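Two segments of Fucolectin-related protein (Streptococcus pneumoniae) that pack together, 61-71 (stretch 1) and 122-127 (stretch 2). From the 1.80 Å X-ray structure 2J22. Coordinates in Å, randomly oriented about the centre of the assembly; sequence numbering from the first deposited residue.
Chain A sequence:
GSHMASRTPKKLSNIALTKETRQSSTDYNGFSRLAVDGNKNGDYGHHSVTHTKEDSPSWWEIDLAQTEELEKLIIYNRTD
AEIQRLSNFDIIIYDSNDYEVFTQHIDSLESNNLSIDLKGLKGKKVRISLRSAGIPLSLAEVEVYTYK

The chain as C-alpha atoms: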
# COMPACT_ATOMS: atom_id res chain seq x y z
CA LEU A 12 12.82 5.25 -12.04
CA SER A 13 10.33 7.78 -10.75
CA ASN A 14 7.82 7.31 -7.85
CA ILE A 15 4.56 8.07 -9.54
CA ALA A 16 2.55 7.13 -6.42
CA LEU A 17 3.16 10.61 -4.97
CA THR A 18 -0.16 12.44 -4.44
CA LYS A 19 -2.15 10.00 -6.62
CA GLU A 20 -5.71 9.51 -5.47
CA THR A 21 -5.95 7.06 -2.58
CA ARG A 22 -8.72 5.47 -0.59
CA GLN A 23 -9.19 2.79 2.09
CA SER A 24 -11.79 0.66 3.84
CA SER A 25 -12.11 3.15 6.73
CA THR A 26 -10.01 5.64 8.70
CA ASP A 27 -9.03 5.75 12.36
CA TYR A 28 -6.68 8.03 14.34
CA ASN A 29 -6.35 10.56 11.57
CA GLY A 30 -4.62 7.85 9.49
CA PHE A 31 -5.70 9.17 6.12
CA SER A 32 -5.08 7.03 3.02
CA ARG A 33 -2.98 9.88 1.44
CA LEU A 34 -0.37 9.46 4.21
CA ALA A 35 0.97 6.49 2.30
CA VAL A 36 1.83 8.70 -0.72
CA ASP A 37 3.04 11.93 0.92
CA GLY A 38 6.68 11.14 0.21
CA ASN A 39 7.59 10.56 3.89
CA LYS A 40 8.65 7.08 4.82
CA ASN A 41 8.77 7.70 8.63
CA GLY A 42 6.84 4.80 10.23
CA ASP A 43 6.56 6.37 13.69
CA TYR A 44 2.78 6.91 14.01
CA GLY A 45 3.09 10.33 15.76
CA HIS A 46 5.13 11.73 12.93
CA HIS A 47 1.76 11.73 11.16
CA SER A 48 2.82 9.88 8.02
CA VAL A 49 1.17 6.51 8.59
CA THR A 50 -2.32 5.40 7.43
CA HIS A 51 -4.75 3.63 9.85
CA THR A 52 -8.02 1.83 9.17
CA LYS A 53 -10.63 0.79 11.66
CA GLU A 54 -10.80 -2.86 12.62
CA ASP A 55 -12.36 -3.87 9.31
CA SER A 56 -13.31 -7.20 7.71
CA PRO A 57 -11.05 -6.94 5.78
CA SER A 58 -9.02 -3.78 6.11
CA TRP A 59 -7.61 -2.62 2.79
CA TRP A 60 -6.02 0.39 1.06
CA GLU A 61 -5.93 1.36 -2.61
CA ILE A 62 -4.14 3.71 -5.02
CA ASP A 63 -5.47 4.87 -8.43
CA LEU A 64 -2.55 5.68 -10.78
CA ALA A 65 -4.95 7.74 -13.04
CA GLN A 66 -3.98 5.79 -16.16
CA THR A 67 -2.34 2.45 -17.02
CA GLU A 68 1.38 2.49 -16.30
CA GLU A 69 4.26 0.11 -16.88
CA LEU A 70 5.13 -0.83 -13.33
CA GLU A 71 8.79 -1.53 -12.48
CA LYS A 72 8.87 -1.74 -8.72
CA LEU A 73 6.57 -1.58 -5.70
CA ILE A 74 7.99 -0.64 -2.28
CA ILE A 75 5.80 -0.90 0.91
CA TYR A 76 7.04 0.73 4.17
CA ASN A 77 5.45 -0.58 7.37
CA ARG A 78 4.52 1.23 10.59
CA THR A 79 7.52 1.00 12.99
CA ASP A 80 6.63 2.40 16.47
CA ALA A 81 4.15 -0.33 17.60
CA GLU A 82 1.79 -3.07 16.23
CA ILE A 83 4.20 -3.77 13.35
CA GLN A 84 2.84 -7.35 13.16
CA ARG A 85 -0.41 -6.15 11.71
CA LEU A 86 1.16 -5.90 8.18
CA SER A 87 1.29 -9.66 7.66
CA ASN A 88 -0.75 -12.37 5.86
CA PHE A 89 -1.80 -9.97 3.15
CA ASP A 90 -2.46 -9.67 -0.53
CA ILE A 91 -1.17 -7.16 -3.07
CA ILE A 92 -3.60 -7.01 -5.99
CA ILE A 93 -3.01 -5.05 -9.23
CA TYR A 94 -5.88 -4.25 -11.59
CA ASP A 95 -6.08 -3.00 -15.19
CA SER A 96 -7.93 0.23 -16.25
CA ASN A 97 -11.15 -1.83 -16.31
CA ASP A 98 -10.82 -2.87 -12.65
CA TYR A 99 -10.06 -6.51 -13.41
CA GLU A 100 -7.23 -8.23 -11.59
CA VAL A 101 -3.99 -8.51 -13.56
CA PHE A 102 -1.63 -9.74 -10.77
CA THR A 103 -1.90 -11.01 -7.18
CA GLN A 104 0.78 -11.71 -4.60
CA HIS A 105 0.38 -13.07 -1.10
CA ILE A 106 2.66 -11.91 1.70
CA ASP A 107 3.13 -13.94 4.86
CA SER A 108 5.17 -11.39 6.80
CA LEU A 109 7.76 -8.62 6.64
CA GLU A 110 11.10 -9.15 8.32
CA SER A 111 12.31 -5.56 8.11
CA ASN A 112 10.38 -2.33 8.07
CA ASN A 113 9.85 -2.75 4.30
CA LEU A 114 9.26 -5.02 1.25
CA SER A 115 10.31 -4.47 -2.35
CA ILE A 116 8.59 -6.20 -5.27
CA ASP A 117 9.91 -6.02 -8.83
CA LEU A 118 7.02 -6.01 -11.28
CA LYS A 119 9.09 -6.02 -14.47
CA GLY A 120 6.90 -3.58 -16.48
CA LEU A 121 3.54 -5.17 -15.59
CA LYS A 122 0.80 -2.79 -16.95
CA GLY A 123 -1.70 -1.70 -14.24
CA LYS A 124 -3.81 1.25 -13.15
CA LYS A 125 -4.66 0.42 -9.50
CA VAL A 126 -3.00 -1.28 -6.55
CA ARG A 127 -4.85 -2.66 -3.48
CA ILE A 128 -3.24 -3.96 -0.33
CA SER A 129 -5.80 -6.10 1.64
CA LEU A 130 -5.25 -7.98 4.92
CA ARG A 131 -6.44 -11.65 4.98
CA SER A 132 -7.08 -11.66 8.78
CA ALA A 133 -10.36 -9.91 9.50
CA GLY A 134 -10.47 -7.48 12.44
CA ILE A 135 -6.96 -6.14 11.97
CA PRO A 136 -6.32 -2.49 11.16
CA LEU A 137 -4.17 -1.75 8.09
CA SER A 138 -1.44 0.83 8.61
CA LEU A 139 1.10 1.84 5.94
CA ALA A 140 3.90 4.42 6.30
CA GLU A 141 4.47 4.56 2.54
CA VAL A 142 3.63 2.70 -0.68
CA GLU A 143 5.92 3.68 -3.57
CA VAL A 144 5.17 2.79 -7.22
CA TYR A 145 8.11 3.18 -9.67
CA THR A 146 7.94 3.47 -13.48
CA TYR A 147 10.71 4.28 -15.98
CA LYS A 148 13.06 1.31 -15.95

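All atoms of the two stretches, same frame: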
# COMPACT_ATOMS: atom_id res chain seq x y z
N GLU A 61 -6.04 1.38 -1.16
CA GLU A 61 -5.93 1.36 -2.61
C GLU A 61 -5.41 2.66 -3.18
O GLU A 61 -5.71 3.75 -2.63
CB GLU A 61 -7.32 1.18 -3.21
CG GLU A 61 -7.35 0.67 -4.61
CD GLU A 61 -8.74 0.26 -4.92
OE1 GLU A 61 -9.57 1.17 -5.20
OE2 GLU A 61 -9.00 -0.94 -4.81
N ILE A 62 -4.68 2.55 -4.29
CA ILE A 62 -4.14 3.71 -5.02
C ILE A 62 -4.56 3.60 -6.49
O ILE A 62 -4.49 2.51 -7.08
CB ILE A 62 -2.62 3.81 -4.88
CG1 ILE A 62 -2.11 5.10 -5.56
CG2 ILE A 62 -1.93 2.51 -5.41
CD1 ILE A 62 -0.65 5.37 -5.39
N ASP A 63 -5.04 4.73 -7.03
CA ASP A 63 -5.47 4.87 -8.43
C ASP A 63 -4.37 5.67 -9.12
O ASP A 63 -4.14 6.83 -8.77
CB ASP A 63 -6.84 5.58 -8.54
CG ASP A 63 -7.43 5.61 -10.00
OD1 ASP A 63 -6.77 5.25 -10.98
OD2 ASP A 63 -8.59 5.94 -10.23
N LEU A 64 -3.65 5.03 -10.05
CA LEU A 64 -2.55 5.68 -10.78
C LEU A 64 -3.02 6.65 -11.90
O LEU A 64 -2.19 7.31 -12.50
CB LEU A 64 -1.58 4.65 -11.36
CG LEU A 64 -0.90 3.70 -10.37
CD1 LEU A 64 -0.16 2.65 -11.15
CD2 LEU A 64 0.07 4.48 -9.39
N ALA A 65 -4.34 6.73 -12.14
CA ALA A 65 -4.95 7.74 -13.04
C ALA A 65 -4.95 7.32 -14.53
O ALA A 65 -5.84 7.74 -15.30
CB ALA A 65 -4.31 9.12 -12.88
N GLN A 66 -3.94 6.55 -14.91
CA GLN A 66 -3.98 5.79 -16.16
C GLN A 66 -3.07 4.58 -16.02
O GLN A 66 -2.27 4.51 -15.09
CB GLN A 66 -3.52 6.65 -17.33
CG GLN A 66 -2.19 7.30 -17.12
CD GLN A 66 -1.36 7.32 -18.39
OE1 GLN A 66 -0.32 7.98 -18.43
NE2 GLN A 66 -1.77 6.55 -19.41
N THR A 67 -3.18 3.64 -16.97
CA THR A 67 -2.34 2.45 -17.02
C THR A 67 -0.88 2.84 -17.10
O THR A 67 -0.52 3.77 -17.85
CB THR A 67 -2.76 1.57 -18.23
OG1 THR A 67 -4.12 1.15 -18.06
CG2 THR A 67 -1.98 0.25 -18.28
N GLU A 68 -0.04 2.16 -16.30
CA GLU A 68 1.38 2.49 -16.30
C GLU A 68 2.10 1.18 -16.37
O GLU A 68 1.55 0.16 -15.93
CB GLU A 68 1.84 3.31 -15.05
CG GLU A 68 1.24 4.73 -14.93
CD GLU A 68 1.77 5.78 -15.93
OE1 GLU A 68 2.74 5.55 -16.68
OE2 GLU A 68 1.20 6.90 -15.95
N GLU A 69 3.31 1.23 -16.94
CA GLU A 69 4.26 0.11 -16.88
C GLU A 69 4.99 0.13 -15.56
O GLU A 69 5.80 1.00 -15.32
CB GLU A 69 5.25 0.13 -18.07
CG GLU A 69 4.56 -0.07 -19.41
CD GLU A 69 5.51 0.19 -20.56
OE1 GLU A 69 6.48 -0.61 -20.72
OE2 GLU A 69 5.32 1.22 -21.25
N LEU A 70 4.72 -0.87 -14.72
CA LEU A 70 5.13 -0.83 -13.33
C LEU A 70 6.43 -1.58 -13.18
O LEU A 70 6.47 -2.76 -13.50
CB LEU A 70 4.04 -1.48 -12.44
CG LEU A 70 2.63 -0.91 -12.65
CD1 LEU A 70 1.55 -1.66 -11.87
CD2 LEU A 70 2.61 0.58 -12.36
N GLU A 71 7.46 -0.93 -12.62
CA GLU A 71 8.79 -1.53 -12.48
C GLU A 71 8.96 -2.12 -11.10
O GLU A 71 9.43 -3.24 -10.95
CB GLU A 71 9.95 -0.54 -12.70
CG GLU A 71 9.94 0.13 -14.05
CD GLU A 71 9.98 -0.91 -15.16
OE1 GLU A 71 10.80 -1.88 -14.99
OE2 GLU A 71 9.19 -0.75 -16.15
N LYS A 122 1.72 -3.92 -16.76
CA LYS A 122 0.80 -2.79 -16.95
C LYS A 122 -0.38 -2.89 -15.96
O LYS A 122 -1.03 -3.94 -15.91
CB LYS A 122 0.28 -2.71 -18.40
CG LYS A 122 1.39 -2.31 -19.45
CD LYS A 122 0.85 -2.44 -20.85
CE LYS A 122 1.77 -1.69 -21.82
NZ LYS A 122 3.09 -2.34 -21.86
N GLY A 123 -0.57 -1.82 -15.16
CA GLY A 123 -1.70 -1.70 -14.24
C GLY A 123 -2.09 -0.26 -13.98
O GLY A 123 -1.27 0.68 -14.19
N LYS A 124 -3.32 -0.08 -13.47
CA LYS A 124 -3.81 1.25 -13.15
C LYS A 124 -4.10 1.49 -11.65
O LYS A 124 -4.19 2.67 -11.21
CB LYS A 124 -5.06 1.56 -13.98
CG LYS A 124 -5.84 2.78 -13.51
CD LYS A 124 -6.49 3.37 -14.69
CE LYS A 124 -7.58 4.32 -14.35
NZ LYS A 124 -7.01 5.43 -13.66
N LYS A 125 -4.26 0.38 -10.92
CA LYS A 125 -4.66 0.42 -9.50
C LYS A 125 -3.97 -0.67 -8.70
O LYS A 125 -3.78 -1.80 -9.20
CB LYS A 125 -6.18 0.21 -9.33
CG LYS A 125 -7.02 1.39 -9.67
CD LYS A 125 -8.49 1.12 -9.27
CE LYS A 125 -9.39 2.24 -9.82
NZ LYS A 125 -10.81 1.86 -9.63
N VAL A 126 -3.68 -0.34 -7.43
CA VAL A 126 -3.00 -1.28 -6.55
C VAL A 126 -3.76 -1.25 -5.21
O VAL A 126 -4.04 -0.14 -4.67
CB VAL A 126 -1.50 -0.96 -6.32
CG1 VAL A 126 -0.84 -2.10 -5.45
CG2 VAL A 126 -0.66 -0.83 -7.62
N ARG A 127 -4.12 -2.44 -4.72
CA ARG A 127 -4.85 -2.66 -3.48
C ARG A 127 -3.98 -3.49 -2.56
O ARG A 127 -3.34 -4.48 -3.01
CB ARG A 127 -6.06 -3.47 -3.77
CG ARG A 127 -7.08 -3.57 -2.63
CD ARG A 127 -8.42 -3.08 -3.19
NE ARG A 127 -9.43 -3.68 -2.47
CZ ARG A 127 -10.64 -3.19 -2.28
NH1 ARG A 127 -11.05 -2.04 -2.81
NH2 ARG A 127 -11.43 -3.90 -1.55

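The two stretches pair as antiparallel strands on both sides of a shared corner, at Ala65 and Gln66 in one chain segment and at Lys124 in the other. On the Ile62 side of the corner, Ile62 and Val126 exchange backbone hydrogen bonds (Ile62 N to Val126 O, 2.8 Å; Val126 N to Ile62 O, 3.0 Å), and Leu64 N extends the ladder to Lys124 O at 2.7 Å. On the Glu68 side, Glu68 and Gly123 form a second reciprocal pair (Glu68 N to Gly123 O, 2.9 Å; Gly123 N to Glu68 O, 3.0 Å).

Lys124 fits the corner through its side chain. Chi1 to chi3 are all t, extending the chain, and a p chi4 places Lys124 NZ 2.7 Å from Asp63 OD1 in a hydrogen-bonded salt bridge. Asp63, with chi1 t, also accepts Ala65 N at OD1 (3.1 Å), so one carboxylate oxygen ties the turn to the lysine.

Glu61, Asp63, Lys125 and Arg127 share one face. There the t chi1 of Glu61 and of Arg127 accompanies a salt bridge between Glu61 OE2 and Arg127 NH1 (3.1 Å), OE2 lying at the guanidinium edge, although its position is less certain. On the other face Ile62 CG2 packs 3.6 Å from Val126 CB, both residues buried and t at chi1. The lack of a side chain at Gly123 leaves room for Leu70, whose CD1 lies 3.9 Å from Gly123 N.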